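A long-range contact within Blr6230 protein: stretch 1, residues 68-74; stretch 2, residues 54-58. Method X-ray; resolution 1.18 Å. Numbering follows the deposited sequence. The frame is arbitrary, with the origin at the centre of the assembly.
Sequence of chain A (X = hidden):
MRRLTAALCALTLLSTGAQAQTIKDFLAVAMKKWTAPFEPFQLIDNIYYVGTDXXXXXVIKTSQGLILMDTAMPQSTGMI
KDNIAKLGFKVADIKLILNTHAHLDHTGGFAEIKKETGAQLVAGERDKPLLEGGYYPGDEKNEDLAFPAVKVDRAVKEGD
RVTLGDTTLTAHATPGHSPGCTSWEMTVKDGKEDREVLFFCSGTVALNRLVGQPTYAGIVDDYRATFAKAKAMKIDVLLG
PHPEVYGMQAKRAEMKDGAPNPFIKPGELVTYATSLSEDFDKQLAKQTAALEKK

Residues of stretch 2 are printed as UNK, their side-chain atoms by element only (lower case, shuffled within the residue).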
ATOM      1  N   LEU A  68      -9.670   7.426   1.209  1.00  7.08           N
ATOM      2  CA  LEU A  68      -9.494   5.991   0.997  1.00  6.68           C
ATOM      3  C   LEU A  68      -8.060   5.724   0.629  1.00  6.29           C
ATOM      4  O   LEU A  68      -7.542   6.307  -0.334  1.00  8.10           O
ATOM      5  CB  LEU A  68     -10.392   5.534  -0.148  1.00  7.63           C
ATOM      6  CG  LEU A  68     -10.344   4.052  -0.486  1.00  8.22           C
ATOM      7  CD1 LEU A  68     -10.848   3.171   0.631  1.00  9.56           C
ATOM      8  CD2 LEU A  68     -11.159   3.798  -1.730  1.00  9.39           C
ATOM      9  N   MET A  69      -7.387   4.868   1.410  1.00  6.41           N
ATOM     10  CA  MET A  69      -5.997   4.446   1.151  1.00  6.16           C
ATOM     11  C   MET A  69      -6.044   3.079   0.492  1.00  6.10           C
ATOM     12  O   MET A  69      -6.310   2.075   1.155  1.00  6.60           O
ATOM     13  CB  MET A  69      -5.200   4.389   2.449  1.00  7.17           C
ATOM     14  CG  MET A  69      -3.741   3.994   2.256  1.00  8.85           C
ATOM     15  SD  MET A  69      -2.705   5.173   1.361  0.90  8.94           S
ATOM     16  CE  MET A  69      -2.651   6.514   2.538  0.90  8.55           C
ATOM     17  N   ASP A  70      -5.814   3.078  -0.824  1.00  6.17           N
ATOM     18  CA  ASP A  70      -5.769   1.893  -1.688  1.00  5.93           C
ATOM     19  C   ASP A  70      -7.150   1.246  -1.868  1.00  6.21           C
ATOM     20  O   ASP A  70      -8.157   1.665  -1.300  1.00  6.50           O
ATOM     21  CB  ASP A  70      -4.687   0.889  -1.230  1.00  7.39           C
ATOM     22  CG  ASP A  70      -3.282   1.397  -1.460  0.90  8.39           C
ATOM     23  OD1 ASP A  70      -3.016   2.101  -2.467  0.90  8.44           O
ATOM     24  OD2 ASP A  70      -2.409   1.037  -0.625  0.90  9.67           O
ATOM     25  N   THR A  71      -7.160   0.256  -2.766  1.00  6.37           N
ATOM     26  CA  THR A  71      -8.282  -0.678  -2.888  1.00  6.83           C
ATOM     27  C   THR A  71      -7.686  -2.105  -2.933  1.00  6.40           C
ATOM     28  O   THR A  71      -6.595  -2.323  -2.408  1.00  7.23           O
ATOM     29  CB  THR A  71      -9.169  -0.346  -4.110  1.00  7.25           C
ATOM     30  OG1 THR A  71      -8.379  -0.351  -5.311  1.00  8.23           O
ATOM     31  CG2 THR A  71      -9.880   0.980  -3.925  1.00  8.22           C
ATOM     32  N   ALA A  72      -8.404  -3.082  -3.483  1.00  6.78           N
ATOM     33  CA  ALA A  72      -7.926  -4.461  -3.496  1.00  6.97           C
ATOM     34  C   ALA A  72      -7.991  -4.992  -4.925  1.00  6.76           C
ATOM     35  O   ALA A  72      -7.959  -4.202  -5.875  1.00  8.30           O
ATOM     36  CB  ALA A  72      -8.698  -5.303  -2.475  1.00  7.72           C
ATOM     37  N   MET A  73      -8.099  -6.305  -5.108  1.00  7.55           N
ATOM     38  CA  MET A  73      -8.179  -6.860  -6.447  1.00  7.71           C
ATOM     39  C   MET A  73      -9.404  -6.322  -7.172  1.00  8.61           C
ATOM     40  O   MET A  73     -10.390  -5.965  -6.519  1.00  9.39           O
ATOM     41  CB  MET A  73      -8.239  -8.385  -6.413  1.00  9.45           C
ATOM     42  CG  MET A  73      -6.957  -9.068  -5.961  1.00 10.37           C
ATOM     43  SD  MET A  73      -5.624  -8.969  -7.173  1.00 11.89           S
ATOM     44  CE  MET A  73      -6.161 -10.194  -8.362  1.00 13.45           C
ATOM     45  N   PRO A  74      -9.392  -6.307  -8.511  1.00 10.37           N
ATOM     46  CA  PRO A  74     -10.546  -5.816  -9.250  1.00 12.15           C
ATOM     47  C   PRO A  74     -11.875  -6.484  -8.852  1.00 14.02           C
ATOM     48  O   PRO A  74     -12.913  -5.823  -8.827  1.00 18.87           O
ATOM     49  CB  PRO A  74     -10.162  -6.060 -10.722  1.00 13.92           C
ATOM     50  CG  PRO A  74      -8.681  -5.943 -10.707  1.00 13.72           C
ATOM     51  CD  PRO A  74      -8.237  -6.537  -9.406  1.00 11.64           C
ATOM     52  N   UNK A  54      -5.837 -10.620   3.201  1.00  8.59           N
ATOM     53  CA  UNK A  54      -4.522 -10.584   2.583  1.00  8.87           C
ATOM     54  C   UNK A  54      -4.124  -9.289   1.931  1.00  7.10           C
ATOM     55  O   UNK A  54      -2.964  -9.189   1.539  1.00  7.58           O
ATOM     56  N   UNK A  55      -5.041  -8.310   1.814  1.00  6.57           N
ATOM     57  CA  UNK A  55      -4.749  -7.009   1.200  1.00  6.26           C
ATOM     58  C   UNK A  55      -5.313  -5.943   2.144  1.00  5.45           C
ATOM     59  O   UNK A  55      -6.494  -5.977   2.493  1.00  6.38           O
ATOM     60  c   UNK A  55      -4.739  -7.840  -1.187  1.00  7.21           C
ATOM     61  c   UNK A  55      -5.480  -7.979  -2.486  1.00  7.21           C
ATOM     62  c   UNK A  55      -5.380  -6.856  -0.198  1.00  6.33           C
ATOM     63  c   UNK A  55      -5.216  -5.409  -0.685  1.00  6.97           C
ATOM     64  N   UNK A  56      -4.466  -5.012   2.557  1.00  6.04           N
ATOM     65  CA  UNK A  56      -4.859  -3.962   3.512  1.00  5.79           C
ATOM     66  C   UNK A  56      -5.384  -2.744   2.766  1.00  5.87           C
ATOM     67  O   UNK A  56      -4.738  -2.239   1.842  1.00  7.09           O
ATOM     68  c   UNK A  56      -3.649  -3.582   4.350  1.00  7.07           C
ATOM     69  N   UNK A  57      -6.534  -2.256   3.219  1.00  5.64           N
ATOM     70  CA  UNK A  57      -7.197  -1.052   2.692  1.00  5.85           C
ATOM     71  C   UNK A  57      -7.615  -0.272   3.924  1.00  5.86           C
ATOM     72  O   UNK A  57      -8.023  -0.894   4.916  1.00  6.03           O
ATOM     73  c   UNK A  57      -8.002  -2.321   0.660  1.00  6.97           C
ATOM     74  c   UNK A  57      -8.429  -1.422   1.816  1.00  6.29           C
ATOM     75  c   UNK A  57      -9.118  -0.150   1.307  1.00  6.38           C
ATOM     76  N   UNK A  58      -7.557   1.058   3.857  1.00  5.91           N
ATOM     77  CA  UNK A  58      -7.885   1.870   5.019  1.00  6.12           C
ATOM     78  C   UNK A  58      -8.802   3.020   4.632  1.00  6.22           C
ATOM     79  O   UNK A  58      -8.738   3.558   3.537  1.00  6.99           O
ATOM     80  c   UNK A  58      -3.614   0.234   5.062  1.00  6.60           C
ATOM     81  c   UNK A  58      -5.350   0.826   7.129  1.00  6.41           C
ATOM     82  c   UNK A  58      -5.528   1.465   5.903  1.00  6.20           C
ATOM     83  c   UNK A  58      -4.634   1.159   4.883  1.00  6.41           C
ATOM     84  o   UNK A  58      -2.438  -1.280   6.497  1.00  6.85           O
ATOM     85  c   UNK A  58      -4.316  -0.079   7.325  1.00  6.17           C
ATOM     86  c   UNK A  58      -3.456  -0.370   6.287  1.00  6.41           C
ATOM     87  c   UNK A  58      -6.634   2.455   5.680  1.00  6.36           C
TER
HETATM   88  O   HOH W   1      -4.297  -2.288  -0.887  1.00  6.78           O
HETATM   89  O   HOH W   2      -2.852   0.118   1.841  1.00 14.63           O

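Position 54 has backbone atoms and nothing beyond CA. No atom of stretch 1 lies close to it. With no side-chain atom, the residue is Gly54.

Position 55 carries four carbons and no other element. The chain forks at the first carbon, and one arm is two carbons long. CA-to-CB points toward stretch 1, and the side chain packs on Ala72 and Met73. That pattern is isoleucine. Ile55 has chi1 in m and chi2 in t. Its CG2 lies 3.9 Å from Ala72 CB, and its CD1 lies 3.9 Å from Met73 CG. Ile55 CG2 also sits 3.8 Å from Thr71 O.

Position 56 has a single side-chain carbon, pointing away from stretch 1 and touching nothing there. The residue is Ala56. The backbone carries the link. Ala56 O accepts hydrogen bonds from two waters. Water 1 is 2.8 Å from Ala56 O and also donates to Thr71 O, at 2.8 Å. Water 2 is 3.0 Å from Ala56 O and donates to Asp70 OD2, at 2.7 Å. The waters bridge where the two backbones do not bond directly.

Position 57 has three side-chain carbons, one carrying the other two. It lies against Leu68 and the backbone that follows. The short, forked, all-carbon side chain is valine. Val57 has chi1 in t. Its CG1 is 3.8 Å from Leu68 CD1 and 3.3 Å from Asp70 O. Its CG2 is 3.4 Å from Thr71 O. Asp70 O has no polar partner in the model, so this carbonyl is buried against a methyl group without a hydrogen bond.

Position 58 has one carbon, then a ring of six carbons bearing one oxygen. The ring lies beside the Met69 side chain. A six-carbon ring with an oxygen is tyrosine. Tyr58 CD1 is 4.0 Å from Met69 CG, an oblique approach. Tyr58 OH is hydrogen-bonded elsewhere in the structure.

The contact is anchored at one end by an antiparallel bridge. Tyr58 N donates to Met69 O at 3.1 Å, and Met69 N donates to Tyr58 O at 2.8 Å. Both bonds are nearly straight. The CB atoms of this pair leave on the same face of the sheet, though the end of the Met69 side chain leads away. Beyond the bridge the CA spacing widens, from 5.0 Å between Met69 CA and Tyr58 CA to 6.2 Å between Ala72 CA and Ile55 CA. There, apolar packing and the two waters join the stretches.

Stretch 2 (54-58) GIAVY
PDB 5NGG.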